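Local coordinates for protein intracellular growth locus, subunit C (Francisella tularensis subsp. tularensis, PDB 2QWU) that is a pathogenicity-island protein that probably forms the Hcp-like tube of a type VI secretion system and supports growth inside host cells, at residues R75-I87 with T198-A209. The protein carries 2 engineered substitutions. Sequence-based numbering, arbitrary orientation.
Sequences RMSITPGSINPTI and TDKGVAKIGYIA. Engineered in segment 75-87: Met76 (natural residue Leu).
Tyr207 meets the turn around Ile83 with the base of its side chain, not its ring: CB lies 3.3 Å from Ile83 O, while CG, anti to the backbone N (chi1 170°), carries the phenol away. The backbone N of Ala209 stands 3.8 Å above one face of that ring, over its outer part. Two peptide carbonyls take the hydrogen bonds, one from above its plane and one at a tilt. Gly81 N donates to Ile205 O over 3.0 Å, approaching 44° out of the carbonyl plane. Tyr207 N returns a shorter, nearly straight bond to Ile83 O (2.7 Å, 172° at the hydrogen), tilted less. Between the two bonds, Gly206 CA points its hydrogen at Gly81 O in a CH...O contact. Pro85 brings CB to 3.3 Å from Ile205 O and packs its ring on the side chain, Pro85 CB against Ile205 CB and Pro85 CG against Ile205 CD1, both at 4.2 Å. On the buried side, CG2 of Ile205 meets CG2 of Ile78 at 3.9 Å, and both touch Leu190 of strand 189-193. At the solvent-facing edge a water donates to Ser82 O and accepts from Lys204 NZ, which lies 2.7 Å from the water oxygen. The contact thus joins the C-terminal tail to the loop linking antiparallel strands 71-79 and 86-96, whose ends are tied by reciprocal backbone N-H...O hydrogen bonds between Thr79 and Thr86. Both direct hydrogen bonds use backbone atoms, one donated by each segment, so they do not depend on side-chain polar groups; apolar packing completes the join on the buried side.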
# COMPACT_ATOMS: atom_id res chain seq x y z
N ARG A 75 -2.14 5.55 0.45
CA ARG A 75 -3.42 5.54 1.14
C ARG A 75 -4.01 4.19 1.05
O ARG A 75 -3.79 3.44 0.06
CB ARG A 75 -4.41 6.50 0.49
CG ARG A 75 -3.81 7.79 0.16
CD ARG A 75 -4.77 8.63 -0.70
NE ARG A 75 -6.02 8.95 -0.01
CZ ARG A 75 -6.42 10.20 0.26
NH1 ARG A 75 -5.68 11.26 -0.07
NH2 ARG A 75 -7.60 10.39 0.82
N MSE A 76 -4.74 3.84 2.10
CA MSE A 76 -5.43 2.59 2.07
C MSE A 76 -6.66 2.71 2.92
O MSE A 76 -6.61 3.36 3.97
CB MSE A 76 -4.58 1.44 2.59
CG MSE A 76 -5.20 0.14 2.25
SE MSE A 76 -4.01 -1.21 2.61
CE MSE A 76 -5.06 -2.57 2.04
N SER A 77 -7.76 2.11 2.47
CA SER A 77 -9.01 2.12 3.23
C SER A 77 -9.58 0.71 3.21
O SER A 77 -9.68 0.06 2.17
CB SER A 77 -9.97 3.16 2.62
OG SER A 77 -11.25 3.10 3.25
N ILE A 78 -9.85 0.19 4.39
CA ILE A 78 -10.42 -1.12 4.51
C ILE A 78 -11.67 -1.07 5.37
O ILE A 78 -11.62 -0.65 6.54
CB ILE A 78 -9.44 -2.10 5.17
CG1 ILE A 78 -8.11 -2.09 4.43
CG2 ILE A 78 -10.10 -3.50 5.22
CD1 ILE A 78 -7.04 -2.84 5.15
N THR A 79 -12.79 -1.45 4.78
CA THR A 79 -14.04 -1.50 5.55
C THR A 79 -14.36 -2.98 5.76
O THR A 79 -14.65 -3.69 4.79
CB THR A 79 -15.13 -0.82 4.79
OG1 THR A 79 -14.73 0.54 4.59
CG2 THR A 79 -16.47 -0.86 5.59
N PRO A 80 -14.26 -3.43 7.02
CA PRO A 80 -14.52 -4.82 7.38
C PRO A 80 -15.86 -5.29 6.85
O PRO A 80 -16.82 -4.50 6.74
CB PRO A 80 -14.47 -4.81 8.89
CG PRO A 80 -13.39 -3.77 9.18
CD PRO A 80 -13.82 -2.66 8.21
N GLY A 81 -15.93 -6.56 6.50
CA GLY A 81 -17.19 -7.05 6.00
C GLY A 81 -17.52 -8.35 6.67
O GLY A 81 -16.59 -9.02 7.18
N SER A 82 -18.81 -8.72 6.70
CA SER A 82 -19.22 -10.00 7.31
C SER A 82 -18.58 -11.16 6.52
O SER A 82 -18.11 -12.15 7.10
CB SER A 82 -20.77 -10.12 7.31
OG SER A 82 -21.31 -9.87 6.01
N ILE A 83 -18.55 -11.03 5.21
CA ILE A 83 -17.90 -12.01 4.40
C ILE A 83 -16.56 -11.47 3.85
O ILE A 83 -15.49 -11.98 4.19
CB ILE A 83 -18.75 -12.49 3.22
CG1 ILE A 83 -20.07 -13.11 3.72
CG2 ILE A 83 -18.00 -13.61 2.52
CD1 ILE A 83 -20.90 -13.69 2.61
N ASN A 84 -16.61 -10.47 2.98
CA ASN A 84 -15.37 -9.94 2.43
C ASN A 84 -15.35 -8.44 2.65
O ASN A 84 -16.41 -7.78 2.64
CB ASN A 84 -15.25 -10.23 0.92
CG ASN A 84 -15.36 -11.72 0.58
OD1 ASN A 84 -14.85 -12.59 1.28
ND2 ASN A 84 -16.02 -12.00 -0.52
N PRO A 85 -14.16 -7.86 2.85
CA PRO A 85 -14.04 -6.41 3.06
C PRO A 85 -14.11 -5.66 1.75
O PRO A 85 -14.10 -6.27 0.70
CB PRO A 85 -12.67 -6.27 3.68
CG PRO A 85 -11.89 -7.37 2.98
CD PRO A 85 -12.87 -8.54 3.10
N THR A 86 -14.22 -4.33 1.82
CA THR A 86 -14.20 -3.50 0.60
C THR A 86 -12.96 -2.67 0.82
O THR A 86 -12.78 -2.12 1.90
CB THR A 86 -15.44 -2.61 0.44
OG1 THR A 86 -16.59 -3.44 0.17
CG2 THR A 86 -15.26 -1.68 -0.72
N ILE A 87 -12.12 -2.60 -0.21
CA ILE A 87 -10.83 -1.97 -0.06
C ILE A 87 -10.47 -1.06 -1.21
O ILE A 87 -10.76 -1.36 -2.38
CB ILE A 87 -9.73 -3.12 0.04
CG1 ILE A 87 -9.97 -3.92 1.32
CG2 ILE A 87 -8.32 -2.57 0.02
CD1 ILE A 87 -9.04 -5.16 1.39
N THR A 198 3.38 -0.65 22.04
CA THR A 198 2.88 -1.82 22.76
C THR A 198 1.34 -1.97 22.49
O THR A 198 0.66 -2.77 23.14
CB THR A 198 3.10 -1.60 24.27
OG1 THR A 198 2.46 -0.37 24.66
CG2 THR A 198 4.61 -1.49 24.59
N ASP A 199 0.79 -1.22 21.53
CA ASP A 199 -0.66 -1.29 21.25
C ASP A 199 -0.96 -2.16 20.02
O ASP A 199 -1.77 -1.78 19.13
CB ASP A 199 -1.25 0.11 21.02
CG ASP A 199 -1.45 0.89 22.30
OD1 ASP A 199 -1.77 0.27 23.34
OD2 ASP A 199 -1.31 2.14 22.26
N LYS A 200 -0.30 -3.31 19.94
CA LYS A 200 -0.50 -4.21 18.80
C LYS A 200 -1.87 -4.90 18.81
O LYS A 200 -2.49 -5.14 19.85
CB LYS A 200 0.58 -5.26 18.77
CG LYS A 200 1.97 -4.65 18.68
CD LYS A 200 3.02 -5.69 18.39
CE LYS A 200 4.40 -5.05 18.43
NZ LYS A 200 5.45 -5.92 17.81
N GLY A 201 -2.36 -5.18 17.63
CA GLY A 201 -3.62 -5.86 17.59
C GLY A 201 -3.79 -6.53 16.26
O GLY A 201 -2.90 -6.54 15.43
N VAL A 202 -4.98 -7.09 16.09
CA VAL A 202 -5.33 -7.78 14.86
C VAL A 202 -6.69 -7.26 14.43
O VAL A 202 -7.67 -7.39 15.18
CB VAL A 202 -5.43 -9.30 15.10
CG1 VAL A 202 -6.00 -10.01 13.81
CG2 VAL A 202 -4.05 -9.84 15.49
N ALA A 203 -6.76 -6.67 13.25
CA ALA A 203 -8.01 -6.17 12.76
C ALA A 203 -8.68 -7.27 11.95
O ALA A 203 -8.13 -7.71 10.95
CB ALA A 203 -7.76 -5.01 11.90
N LYS A 204 -9.86 -7.71 12.38
CA LYS A 204 -10.62 -8.71 11.63
C LYS A 204 -11.29 -7.95 10.48
O LYS A 204 -11.98 -6.93 10.70
CB LYS A 204 -11.67 -9.37 12.56
CG LYS A 204 -12.62 -10.37 11.90
CD LYS A 204 -11.94 -11.59 11.24
CE LYS A 204 -12.97 -12.75 11.17
NZ LYS A 204 -14.39 -12.21 11.01
N ILE A 205 -11.06 -8.41 9.26
CA ILE A 205 -11.63 -7.71 8.10
C ILE A 205 -12.58 -8.53 7.29
O ILE A 205 -13.29 -7.98 6.46
CB ILE A 205 -10.53 -7.14 7.15
CG1 ILE A 205 -9.69 -8.25 6.50
CG2 ILE A 205 -9.60 -6.22 7.98
CD1 ILE A 205 -8.62 -7.75 5.55
N GLY A 206 -12.61 -9.84 7.53
CA GLY A 206 -13.52 -10.64 6.74
C GLY A 206 -13.70 -12.03 7.30
O GLY A 206 -13.22 -12.34 8.37
N TYR A 207 -14.37 -12.87 6.53
CA TYR A 207 -14.65 -14.23 6.91
C TYR A 207 -13.39 -15.07 6.97
O TYR A 207 -12.54 -14.98 6.10
CB TYR A 207 -15.66 -14.80 5.88
CG TYR A 207 -15.87 -16.28 5.98
CD1 TYR A 207 -16.50 -16.83 7.09
CD2 TYR A 207 -15.44 -17.12 4.96
CE1 TYR A 207 -16.70 -18.19 7.17
CE2 TYR A 207 -15.61 -18.48 5.02
CZ TYR A 207 -16.25 -19.02 6.13
OH TYR A 207 -16.48 -20.38 6.18
N ILE A 208 -13.25 -15.84 8.04
CA ILE A 208 -12.12 -16.78 8.17
C ILE A 208 -12.74 -18.20 8.20
O ILE A 208 -13.42 -18.55 9.16
CB ILE A 208 -11.30 -16.52 9.46
CG1 ILE A 208 -10.61 -15.15 9.33
CG2 ILE A 208 -10.22 -17.62 9.64
CD1 ILE A 208 -10.09 -14.63 10.63
N ALA A 209 -12.52 -18.99 7.15
CA ALA A 209 -13.10 -20.34 7.07
C ALA A 209 -12.63 -21.26 8.18
O ALA A 209 -11.44 -21.14 8.59
CB ALA A 209 -12.80 -20.97 5.71
O HOH W 1 -16.72 -12.41 9.62